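Local coordinates for protein beta-N-acetylhexosaminidase (Streptomyces plicatus, PDB 5FCZ) that probably hydrolyses terminal N-acetylhexosamine residues from the non-reducing ends of glycans as a family 20 glycoside hydrolase with a TIM-barrel catalytic domain, at residues 397-402 with 444-449; 349-354 with 365-370; 196-201 with 254-259. All coordinates share one frame; numbering follows the deposited sequence.

Contact 1. Residues 397-402 with 444-449. With TNX (1,5-anhydro-2-deoxy-2-(ethanethioylamino)-D-arabino-hex-1-enitol), chain B.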
loop_
_atom_site.group_PDB
_atom_site.type_symbol
_atom_site.label_atom_id
_atom_site.label_comp_id
_atom_site.label_asym_id
_atom_site.label_seq_id
_atom_site.Cartn_x
_atom_site.Cartn_y
_atom_site.Cartn_z
ATOM N N ARG A 397 -13.546 7.085 -2.593
ATOM C CA ARG A 397 -12.355 7.630 -3.242
ATOM C C ARG A 397 -11.288 6.590 -3.547
ATOM O O ARG A 397 -10.820 6.508 -4.686
ATOM C CB ARG A 397 -11.741 8.712 -2.372
ATOM C CG ARG A 397 -12.690 9.833 -2.108
ATOM C CD ARG A 397 -12.869 10.696 -3.348
ATOM N NE ARG A 397 -13.815 11.778 -3.098
ATOM C CZ ARG A 397 -13.984 12.832 -3.885
ATOM N NH1 ARG A 397 -13.268 13.001 -4.981
ATOM N NH2 ARG A 397 -14.874 13.736 -3.559
ATOM N N THR A 398 -10.873 5.807 -2.549
ATOM C CA THR A 398 -9.676 5.000 -2.703
ATOM C C THR A 398 -9.897 3.509 -2.500
ATOM O O THR A 398 -8.922 2.762 -2.436
ATOM C CB THR A 398 -8.598 5.489 -1.737
ATOM O OG1 THR A 398 -9.050 5.262 -0.403
ATOM C CG2 THR A 398 -8.298 7.003 -1.946
ATOM N N TYR A 399 -11.133 3.043 -2.415
ATOM C CA TYR A 399 -11.393 1.617 -2.277
ATOM C C TYR A 399 -11.266 1.007 -3.658
ATOM O O TYR A 399 -12.135 1.212 -4.496
ATOM C CB TYR A 399 -12.776 1.365 -1.680
ATOM C CG TYR A 399 -12.777 1.304 -0.158
ATOM C CD1 TYR A 399 -11.883 2.060 0.568
ATOM C CD2 TYR A 399 -13.661 0.478 0.539
ATOM C CE1 TYR A 399 -11.854 2.000 1.950
ATOM C CE2 TYR A 399 -13.646 0.403 1.874
ATOM C CZ TYR A 399 -12.714 1.159 2.598
ATOM O OH TYR A 399 -12.622 1.108 3.977
ATOM N N LEU A 400 -10.167 0.284 -3.919
ATOM C CA LEU A 400 -9.941 -0.287 -5.248
ATOM C C LEU A 400 -10.886 -1.436 -5.563
ATOM O O LEU A 400 -11.010 -1.806 -6.732
ATOM C CB LEU A 400 -8.487 -0.742 -5.383
ATOM C CG LEU A 400 -7.506 0.374 -5.020
ATOM C CD1 LEU A 400 -6.098 -0.159 -4.861
ATOM C CD2 LEU A 400 -7.562 1.489 -6.051
ATOM N N ASP A 401 -11.600 -1.969 -4.576
ATOM C CA ASP A 401 -12.615 -2.966 -4.877
ATOM C C ASP A 401 -13.918 -2.365 -5.378
ATOM O O ASP A 401 -14.797 -3.131 -5.773
ATOM C CB ASP A 401 -12.916 -3.829 -3.642
ATOM C CG ASP A 401 -13.468 -3.013 -2.480
ATOM O OD1 ASP A 401 -12.967 -1.878 -2.270
ATOM O OD2 ASP A 401 -14.401 -3.490 -1.790
ATOM N N MET A 402 -14.080 -1.038 -5.361
ATOM C CA MET A 402 -15.326 -0.396 -5.789
ATOM C C MET A 402 -15.399 -0.296 -7.318
ATOM O O MET A 402 -14.444 0.144 -7.972
ATOM C CB MET A 402 -15.443 1.002 -5.172
ATOM C CG MET A 402 -16.861 1.357 -4.797
ATOM S SD MET A 402 -17.531 0.284 -3.481
ATOM C CE MET A 402 -16.371 0.473 -2.109
ATOM N N GLU A 444 -4.503 5.923 2.262
ATOM C CA GLU A 444 -4.373 4.503 1.973
ATOM C C GLU A 444 -5.355 4.142 0.871
ATOM O O GLU A 444 -6.449 4.700 0.821
ATOM C CB GLU A 444 -4.642 3.636 3.215
ATOM C CG GLU A 444 -4.522 2.126 2.949
ATOM C CD GLU A 444 -4.401 1.282 4.226
ATOM O OE1 GLU A 444 -3.425 1.460 4.997
ATOM O OE2 GLU A 444 -5.304 0.442 4.486
ATOM N N ALA A 445 -4.955 3.220 -0.008
ATOM C CA ALA A 445 -5.816 2.609 -1.024
ATOM C C ALA A 445 -6.043 1.152 -0.657
ATOM O O ALA A 445 -5.145 0.319 -0.858
ATOM C CB ALA A 445 -5.173 2.696 -2.414
ATOM N N PRO A 446 -7.191 0.786 -0.116
ATOM C CA PRO A 446 -7.427 -0.619 0.222
ATOM C C PRO A 446 -8.047 -1.384 -0.927
ATOM O O PRO A 446 -8.847 -0.860 -1.706
ATOM C CB PRO A 446 -8.415 -0.547 1.400
ATOM C CG PRO A 446 -8.525 0.901 1.769
ATOM C CD PRO A 446 -8.230 1.643 0.473
ATOM N N LEU A 447 -7.678 -2.655 -1.002
ATOM C CA LEU A 447 -8.221 -3.549 -2.012
ATOM C C LEU A 447 -8.836 -4.758 -1.310
ATOM O O LEU A 447 -8.123 -5.708 -0.977
ATOM C CB LEU A 447 -7.148 -3.951 -2.994
ATOM C CG LEU A 447 -7.550 -4.958 -4.056
ATOM C CD1 LEU A 447 -8.807 -4.467 -4.756
ATOM C CD2 LEU A 447 -6.354 -5.111 -5.020
ATOM N N TRP A 448 -10.156 -4.722 -1.104
ATOM C CA TRP A 448 -10.875 -5.827 -0.469
ATOM C C TRP A 448 -11.160 -6.915 -1.493
ATOM O O TRP A 448 -11.295 -6.640 -2.688
ATOM C CB TRP A 448 -12.181 -5.332 0.165
ATOM C CG TRP A 448 -11.962 -4.240 1.149
ATOM C CD1 TRP A 448 -12.035 -2.912 0.904
ATOM C CD2 TRP A 448 -11.603 -4.380 2.518
ATOM N NE1 TRP A 448 -11.739 -2.198 2.035
ATOM C CE2 TRP A 448 -11.475 -3.079 3.049
ATOM C CE3 TRP A 448 -11.366 -5.485 3.358
ATOM C CZ2 TRP A 448 -11.139 -2.843 4.394
ATOM C CZ3 TRP A 448 -11.040 -5.255 4.684
ATOM C CH2 TRP A 448 -10.945 -3.944 5.195
ATOM N N THR A 449 -11.226 -8.170 -1.031
ATOM C CA THR A 449 -11.290 -9.274 -1.983
ATOM C C THR A 449 -12.555 -10.159 -1.865
ATOM O O THR A 449 -12.521 -11.330 -2.239
ATOM C CB THR A 449 -10.000 -10.092 -1.892
ATOM O OG1 THR A 449 -9.785 -10.590 -0.566
ATOM C CG2 THR A 449 -8.825 -9.228 -2.268
HETATM C C1 TNX B . -16.589 -2.857 4.577
HETATM S S7 TNX B . -14.344 -1.198 4.675
HETATM C C2 TNX B . -15.654 -3.430 5.304
HETATM C C3 TNX B . -14.925 -4.670 4.769
HETATM C C4 TNX B . -15.435 -4.881 3.322
HETATM C C5 TNX B . -15.505 -3.524 2.586
HETATM C C6 TNX B . -16.134 -3.729 1.216
HETATM C C7 TNX B . -14.331 -1.782 6.236
HETATM C C8 TNX B . -13.372 -1.235 7.273
HETATM N N2 TNX B . -15.162 -2.786 6.489
HETATM O O3 TNX B . -15.144 -5.761 5.612
HETATM O O4 TNX B . -14.558 -5.745 2.675
HETATM O O5 TNX B . -16.312 -2.551 3.277
HETATM O O6 TNX B . -15.748 -2.680 0.369
#

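Contact 2. Residues 349-354 with 365-370. With TNX (1,5-anhydro-2-deoxy-2-(ethanethioylamino)-D-arabino-hex-1-enitol), chain B.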
loop_
_atom_site.group_PDB
_atom_site.type_symbol
_atom_site.label_atom_id
_atom_site.label_comp_id
_atom_site.label_asym_id
_atom_site.label_seq_id
_atom_site.Cartn_x
_atom_site.Cartn_y
_atom_site.Cartn_z
ATOM N N GLY A 349 -6.433 1.766 14.192
ATOM C CA GLY A 349 -7.757 1.204 14.084
ATOM C C GLY A 349 -8.527 1.930 13.002
ATOM O O GLY A 349 -8.208 3.057 12.642
ATOM N N TRP A 350 -9.547 1.264 12.486
ATOM C CA TRP A 350 -10.510 1.960 11.653
ATOM C C TRP A 350 -11.166 3.060 12.495
ATOM O O TRP A 350 -11.090 3.043 13.720
ATOM C CB TRP A 350 -11.529 0.962 11.090
ATOM C CG TRP A 350 -10.915 -0.121 10.217
ATOM C CD1 TRP A 350 -10.730 -1.455 10.535
ATOM C CD2 TRP A 350 -10.419 0.035 8.879
ATOM N NE1 TRP A 350 -10.150 -2.121 9.474
ATOM C CE2 TRP A 350 -9.942 -1.233 8.451
ATOM C CE3 TRP A 350 -10.332 1.118 8.003
ATOM C CZ2 TRP A 350 -9.390 -1.432 7.181
ATOM C CZ3 TRP A 350 -9.779 0.921 6.747
ATOM C CH2 TRP A 350 -9.312 -0.341 6.347
ATOM N N HIS A 351 -11.795 4.045 11.839
ATOM C CA HIS A 351 -12.164 5.273 12.556
ATOM C C HIS A 351 -13.331 5.083 13.539
ATOM O O HIS A 351 -13.647 6.012 14.301
ATOM C CB HIS A 351 -12.486 6.411 11.567
ATOM C CG HIS A 351 -13.804 6.256 10.888
ATOM N ND1 HIS A 351 -13.944 5.587 9.696
ATOM C CD2 HIS A 351 -15.049 6.646 11.252
ATOM C CE1 HIS A 351 -15.214 5.577 9.350
ATOM N NE2 HIS A 351 -15.904 6.204 10.284
ATOM N N GLN A 352 -13.978 3.919 13.556
ATOM C CA GLN A 352 -14.837 3.574 14.680
ATOM C C GLN A 352 -14.102 3.671 16.004
ATOM O O GLN A 352 -14.724 3.849 17.055
ATOM C CB GLN A 352 -15.385 2.158 14.506
ATOM C CG GLN A 352 -16.471 2.072 13.490
ATOM C CD GLN A 352 -16.009 2.246 12.092
ATOM O OE1 GLN A 352 -14.903 1.869 11.743
ATOM N NE2 GLN A 352 -16.865 2.809 11.260
ATOM N N LEU A 353 -12.785 3.512 15.990
ATOM C CA LEU A 353 -12.019 3.696 17.222
ATOM C C LEU A 353 -12.121 5.140 17.730
ATOM O O LEU A 353 -12.003 5.385 18.936
ATOM C CB LEU A 353 -10.549 3.297 16.994
ATOM C CG LEU A 353 -9.634 3.282 18.239
ATOM C CD1 LEU A 353 -10.046 2.236 19.274
ATOM C CD2 LEU A 353 -8.206 3.065 17.836
ATOM N N ALA A 354 -12.346 6.112 16.839
ATOM C CA ALA A 354 -12.448 7.493 17.307
ATOM C C ALA A 354 -13.556 7.669 18.337
ATOM O O ALA A 354 -13.579 8.687 19.044
ATOM C CB ALA A 354 -12.714 8.439 16.143
ATOM N N GLN A 365 -8.052 5.158 10.780
ATOM C CA GLN A 365 -8.186 5.093 9.343
ATOM C C GLN A 365 -9.635 5.389 9.023
ATOM O O GLN A 365 -10.523 4.615 9.383
ATOM C CB GLN A 365 -7.767 3.720 8.843
ATOM C CG GLN A 365 -7.852 3.646 7.380
ATOM C CD GLN A 365 -7.091 2.486 6.826
ATOM O OE1 GLN A 365 -6.495 1.688 7.582
ATOM N NE2 GLN A 365 -7.103 2.369 5.494
ATOM N N TYR A 366 -9.875 6.509 8.361
ATOM C CA TYR A 366 -11.219 6.944 8.052
ATOM C C TYR A 366 -11.665 6.325 6.738
ATOM O O TYR A 366 -11.024 6.537 5.710
ATOM C CB TYR A 366 -11.268 8.458 7.965
ATOM C CG TYR A 366 -12.616 8.990 7.519
ATOM C CD1 TYR A 366 -13.656 9.162 8.426
ATOM C CD2 TYR A 366 -12.849 9.304 6.183
ATOM C CE1 TYR A 366 -14.886 9.657 8.008
ATOM C CE2 TYR A 366 -14.066 9.786 5.759
ATOM C CZ TYR A 366 -15.077 9.978 6.675
ATOM O OH TYR A 366 -16.294 10.465 6.250
ATOM N N TRP A 367 -12.775 5.583 6.770
ATOM C CA TRP A 367 -13.289 4.919 5.582
ATOM C C TRP A 367 -14.710 5.351 5.266
ATOM O O TRP A 367 -15.426 4.651 4.546
ATOM C CB TRP A 367 -13.207 3.398 5.725
ATOM C CG TRP A 367 -13.937 2.789 6.872
ATOM C CD1 TRP A 367 -13.570 2.824 8.159
ATOM C CD2 TRP A 367 -15.158 2.022 6.816
ATOM N NE1 TRP A 367 -14.486 2.136 8.936
ATOM C CE2 TRP A 367 -15.472 1.645 8.125
ATOM C CE3 TRP A 367 -16.014 1.643 5.785
ATOM C CZ2 TRP A 367 -16.595 0.902 8.435
ATOM C CZ3 TRP A 367 -17.132 0.911 6.095
ATOM C CH2 TRP A 367 -17.410 0.540 7.411
ATOM N N GLY A 368 -15.119 6.507 5.772
ATOM C CA GLY A 368 -16.389 7.086 5.405
ATOM C C GLY A 368 -16.382 7.605 3.978
ATOM O O GLY A 368 -15.410 7.485 3.233
ATOM N N LEU A 369 -17.524 8.176 3.594
ATOM C CA LEU A 369 -17.789 8.648 2.249
ATOM C C LEU A 369 -18.505 9.989 2.344
ATOM O O LEU A 369 -18.737 10.513 3.440
ATOM C CB LEU A 369 -18.680 7.701 1.454
ATOM C CG LEU A 369 -19.037 6.269 1.776
ATOM C CD1 LEU A 369 -19.599 6.076 3.126
ATOM C CD2 LEU A 369 -20.093 5.874 0.739
ATOM N N ASP A 370 -18.903 10.527 1.186
ATOM C CA ASP A 370 -19.635 11.792 1.178
ATOM C C ASP A 370 -20.964 11.670 1.903
ATOM O O ASP A 370 -21.340 12.577 2.646
ATOM C CB ASP A 370 -19.867 12.272 -0.246
ATOM C CG ASP A 370 -18.616 12.840 -0.885
ATOM O OD1 ASP A 370 -17.611 13.100 -0.172
ATOM O OD2 ASP A 370 -18.659 13.059 -2.108
HETATM C C1 TNX B . -16.589 -2.857 4.577
HETATM S S7 TNX B . -14.344 -1.198 4.675
HETATM C C2 TNX B . -15.654 -3.430 5.304
HETATM C C3 TNX B . -14.925 -4.670 4.769
HETATM C C4 TNX B . -15.435 -4.881 3.322
HETATM C C5 TNX B . -15.505 -3.524 2.586
HETATM C C6 TNX B . -16.134 -3.729 1.216
HETATM C C7 TNX B . -14.331 -1.782 6.236
HETATM C C8 TNX B . -13.372 -1.235 7.273
HETATM N N2 TNX B . -15.162 -2.786 6.489
HETATM O O3 TNX B . -15.144 -5.761 5.612
HETATM O O4 TNX B . -14.558 -5.745 2.675
HETATM O O5 TNX B . -16.312 -2.551 3.277
HETATM O O6 TNX B . -15.748 -2.680 0.369
#

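Contact 3. Residues 196-201 with 254-259. With TNX (1,5-anhydro-2-deoxy-2-(ethanethioylamino)-D-arabino-hex-1-enitol), chain B.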
loop_
_atom_site.group_PDB
_atom_site.type_symbol
_atom_site.label_atom_id
_atom_site.label_comp_id
_atom_site.label_asym_id
_atom_site.label_seq_id
_atom_site.Cartn_x
_atom_site.Cartn_y
_atom_site.Cartn_z
ATOM N N SER A 196 -7.037 -11.227 9.038
ATOM C CA SER A 196 -8.119 -12.031 9.583
ATOM C C SER A 196 -9.437 -11.353 9.292
ATOM O O SER A 196 -9.515 -10.132 9.208
ATOM C CB SER A 196 -7.966 -12.227 11.088
ATOM O OG SER A 196 -7.992 -10.985 11.734
ATOM N N ASP A 197 -10.471 -12.168 9.137
ATOM C CA ASP A 197 -11.818 -11.653 9.015
ATOM C C ASP A 197 -12.783 -12.806 9.276
ATOM O O ASP A 197 -12.409 -13.809 9.893
ATOM C CB ASP A 197 -12.024 -10.998 7.644
ATOM C CG ASP A 197 -13.056 -9.919 7.685
ATOM O OD1 ASP A 197 -14.259 -10.268 7.723
ATOM O OD2 ASP A 197 -12.662 -8.736 7.684
ATOM N N ASP A 198 -14.024 -12.669 8.801
ATOM C CA ASP A 198 -15.028 -13.702 9.067
ATOM C C ASP A 198 -14.766 -14.979 8.280
ATOM O O ASP A 198 -15.108 -16.074 8.752
ATOM C CB ASP A 198 -16.419 -13.168 8.747
ATOM C CG ASP A 198 -16.799 -12.047 9.659
ATOM O OD1 ASP A 198 -16.689 -12.204 10.887
ATOM O OD2 ASP A 198 -17.149 -10.989 9.147
ATOM N N GLN A 199 -14.147 -14.859 7.102
ATOM C CA GLN A 199 -13.936 -15.978 6.195
ATOM C C GLN A 199 -12.547 -16.583 6.300
ATOM O O GLN A 199 -12.253 -17.570 5.615
ATOM C CB GLN A 199 -14.182 -15.531 4.759
ATOM C CG GLN A 199 -15.567 -14.889 4.515
ATOM C CD GLN A 199 -15.579 -13.385 4.731
ATOM O OE1 GLN A 199 -14.669 -12.802 5.346
ATOM N NE2 GLN A 199 -16.614 -12.741 4.214
ATOM N N GLY A 200 -11.678 -16.023 7.127
ATOM C CA GLY A 200 -10.334 -16.532 7.157
ATOM C C GLY A 200 -9.443 -15.942 8.218
ATOM O O GLY A 200 -9.540 -14.765 8.578
ATOM N N TRP A 201 -8.579 -16.802 8.738
ATOM C CA TRP A 201 -7.501 -16.440 9.654
ATOM C C TRP A 201 -6.217 -16.897 8.981
ATOM O O TRP A 201 -6.054 -18.093 8.714
ATOM C CB TRP A 201 -7.671 -17.118 11.025
ATOM C CG TRP A 201 -6.629 -16.668 11.970
ATOM C CD1 TRP A 201 -5.330 -17.080 12.014
ATOM C CD2 TRP A 201 -6.770 -15.672 12.979
ATOM N NE1 TRP A 201 -4.651 -16.396 12.977
ATOM C CE2 TRP A 201 -5.505 -15.523 13.592
ATOM C CE3 TRP A 201 -7.832 -14.871 13.413
ATOM C CZ2 TRP A 201 -5.274 -14.622 14.632
ATOM C CZ3 TRP A 201 -7.608 -13.974 14.437
ATOM C CH2 TRP A 201 -6.322 -13.860 15.045
ATOM N N PRO A 254 -13.237 -6.027 17.693
ATOM C CA PRO A 254 -13.777 -7.311 18.145
ATOM C C PRO A 254 -14.737 -7.898 17.137
ATOM O O PRO A 254 -15.242 -8.992 17.368
ATOM C CB PRO A 254 -14.493 -6.943 19.427
ATOM C CG PRO A 254 -15.086 -5.593 19.121
ATOM C CD PRO A 254 -14.013 -4.904 18.264
ATOM N N GLY A 255 -15.015 -7.171 16.051
ATOM C CA GLY A 255 -15.825 -7.682 14.966
ATOM C C GLY A 255 -14.963 -8.252 13.847
ATOM O O GLY A 255 -13.737 -8.241 13.913
ATOM N N HIS A 256 -15.632 -8.757 12.806
ATOM C CA HIS A 256 -14.952 -9.457 11.714
ATOM C C HIS A 256 -14.064 -10.592 12.263
ATOM O O HIS A 256 -12.926 -10.808 11.836
ATOM C CB HIS A 256 -14.152 -8.451 10.855
ATOM C CG HIS A 256 -15.014 -7.620 9.969
ATOM N ND1 HIS A 256 -15.475 -8.065 8.750
ATOM C CD2 HIS A 256 -15.546 -6.387 10.148
ATOM C CE1 HIS A 256 -16.237 -7.129 8.211
ATOM N NE2 HIS A 256 -16.299 -6.104 9.040
ATOM N N THR A 257 -14.588 -11.331 13.231
ATOM C CA THR A 257 -13.798 -12.278 14.006
ATOM C C THR A 257 -14.296 -13.713 13.869
ATOM O O THR A 257 -13.853 -14.568 14.632
ATOM C CB THR A 257 -13.803 -11.883 15.484
ATOM O OG1 THR A 257 -15.124 -11.462 15.849
ATOM C CG2 THR A 257 -12.814 -10.770 15.744
ATOM N N ASN A 258 -15.163 -14.017 12.897
ATOM C CA ASN A 258 -15.742 -15.361 12.840
ATOM C C ASN A 258 -14.700 -16.464 12.672
ATOM O O ASN A 258 -14.860 -17.542 13.245
ATOM C CB ASN A 258 -16.769 -15.502 11.721
ATOM C CG ASN A 258 -17.549 -16.792 11.851
ATOM O OD1 ASN A 258 -18.341 -16.923 12.769
ATOM N ND2 ASN A 258 -17.279 -17.774 10.981
ATOM N N ALA A 259 -13.672 -16.268 11.846
ATOM C CA ALA A 259 -12.733 -17.373 11.652
ATOM C C ALA A 259 -12.115 -17.789 12.979
ATOM O O ALA A 259 -11.922 -18.983 13.248
ATOM C CB ALA A 259 -11.641 -17.009 10.660
HETATM C C1 TNX B . -16.589 -2.857 4.577
HETATM S S7 TNX B . -14.344 -1.198 4.675
HETATM C C2 TNX B . -15.654 -3.430 5.304
HETATM C C3 TNX B . -14.925 -4.670 4.769
HETATM C C4 TNX B . -15.435 -4.881 3.322
HETATM C C5 TNX B . -15.505 -3.524 2.586
HETATM C C6 TNX B . -16.134 -3.729 1.216
HETATM C C7 TNX B . -14.331 -1.782 6.236
HETATM C C8 TNX B . -13.372 -1.235 7.273
HETATM N N2 TNX B . -15.162 -2.786 6.489
HETATM O O3 TNX B . -15.144 -5.761 5.612
HETATM O O4 TNX B . -14.558 -5.745 2.675
HETATM O O5 TNX B . -16.312 -2.551 3.277
HETATM O O6 TNX B . -15.748 -2.680 0.369
HETATM O O HOH W 1 -10.289 -11.006 12.827
HETATM O O HOH W 2 -17.007 -10.123 6.692
HETATM O O HOH W 3 -14.837 -18.577 9.162
#

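Contact 1. Residues 397-402 with 444-449
Thr398 and Leu400 carry the polar bonds of this contact. Thr398 OG1 donates to Glu444 O at 2.9 Å, in the carbonyl plane. Leu400 N donates to Pro446 O at 2.8 Å. The loop 397-402 runs beside strand 444-447 in nearly the same direction, and its Tyr399 to Met402 part is a type I turn.

Among the apolar contacts, Leu400 lays CD1 on Ala445 CB and CB on Leu447 CD1. Tyr399 CE1 touches Pro446 CG at 3.5 Å. The Tyr399 and Trp448 rings meet obliquely, planes 49° apart, with Trp448 NE1 over the tyrosine face.

Trp448 and Asp401 line the sugar pocket. CG of Asp401 sits between its backbone N and carbonyl carbon (chi1 62°), which brings OD2 to the ligand, where it accepts from TNX O6 at 2.7 Å. OD1 lies at the indole edge, 3.5 Å from Trp448 CD1. The sugar covers one indole face, with TNX C5 and O4 above it. Replacing Trp448 by an alanine is likely to leave the ligand ring without its aromatic floor and to remove one neighbour of the Tyr399 ring.

Strand 440-447 belongs to the parallel barrel of the catalytic domain, next to strand 159-165; the loop after strand 389-392 lies beside its ligand end. Helix 465-474 covers Thr398, Leu400 and Ala445, and helix 173-184 covers Leu400 and Leu447.

Contact 2. Residues 349-354 with 365-370
Residues 349-350 and 365-366 end two adjacent parallel strands of the TIM barrel, paired in register at Trp350 and Gln365. Gln365 N donates to Gly349 O at 2.8 Å, and a weak bond runs from His351 N to Gln365 O. Past the bridge, 351-354 turns into a 3-10 segment, while 367-370 leaves as a loop.

The side chains form an aromatic cluster at this end of the strands. Gln365 is extended, with CG opposite its backbone N (chi1 -178°), and so runs alongside Trp350; its OE1 lies over one indole face, toward the rim. Gln365 NE2 is also bonded to Glu444, and Trp350 NE1 to Glu250. Trp350 turns its edge toward the face of Trp367 in an offset edge-to-face pair, planes at 76°. His351 CE1 lies over one face of Trp367, 3.4 Å from Trp367 CD1, the two rings oblique to each other. Tyr366 CD1 sits over the centre of the histidine ring. His351 NE2 bonds Glu376.

The two indoles line the pocket for the thioacetamide group of the ligand. TNX C8 lies over the face of Trp350 turned from Gln365, 3.6 Å from Trp350 CD2. It also lies over the face of Trp367 turned from His351. TNX S7 is 3.5 Å from Trp367 CE3. The rotation of this indole is fixed at its nitrogen: Trp367 NE1 donates to a lone pair of Gln352 OE1 at 2.9 Å, within 7° of the ring plane.

Contact 3. Residues 196-201 with 254-259
Two loops of the TIM barrel meet where Asp197 CA is 4.7 Å from His256 CA, and Asp198 CA 4.2 Å from Asn258 CA. One loop follows strand 190-194; the other leads into helix 258-263.

The main side-chain bond is a His-carboxylate pair. Asp197 swings CG to the far side from its backbone N (chi1 -152°), which brings its carboxylate to His256. His256 ND1 donates to Asp197 OD1 at 2.7 Å, from the syn side and close to the plane of its own ring. The carboxylate is turned 65° from that ring. Asp198 N donates to the same OD1 from the anti side, and Arg168 adds a salt bridge. OD2 is held by His194. With ND1 engaged, the other ring nitrogen, His256 NE2, bonds Glu320. His256 CE1 approaches TNX O3 at 3.1 Å, so Asp197 probably helps to position a residue in contact with the sugar.

Asp198 serves the start of the helix. Asp198 OD1 accepts from Asn258 N at 3.1 Å, on the anti side, and also bonds Ser285. One residue further, Ala259 N makes a weak bond to Asp197 O. The methyl of Ala259 fits against Gly200 and the CB of Trp201.

Two waters tie the backbones to side chains. One joins Ser196 OG to His256 O. The other donates to Asp198 O at 2.6 Å and accepts from Asn258 ND2 at 3.1 Å; ND2 also bonds Pro275 O.

Overall arrangement
All three contacts are buried, lie within the catalytic barrel and reach the same ligand. Measured from contact centre to chain centre, contact 1 is nearest at about 10 Å, contact 2 lies at about 17 Å and contact 3 at about 21 Å. Contacts 1 and 2 share the parallel sheet and touch through Glu444 with Gln365 and through their aromatic rings. Contact 3 touches neither and joins loops instead of strands. Chemistry follows place. Contact 1 combines loop-to-strand bonds with apolar packing, contact 2 is mainly aromatic, and contact 3 is polar and partly water-mediated. Contact 1 holds O6 and covers a face of the sugar ring, contact 2 meets the thioacetamide, and contact 3 approaches O3.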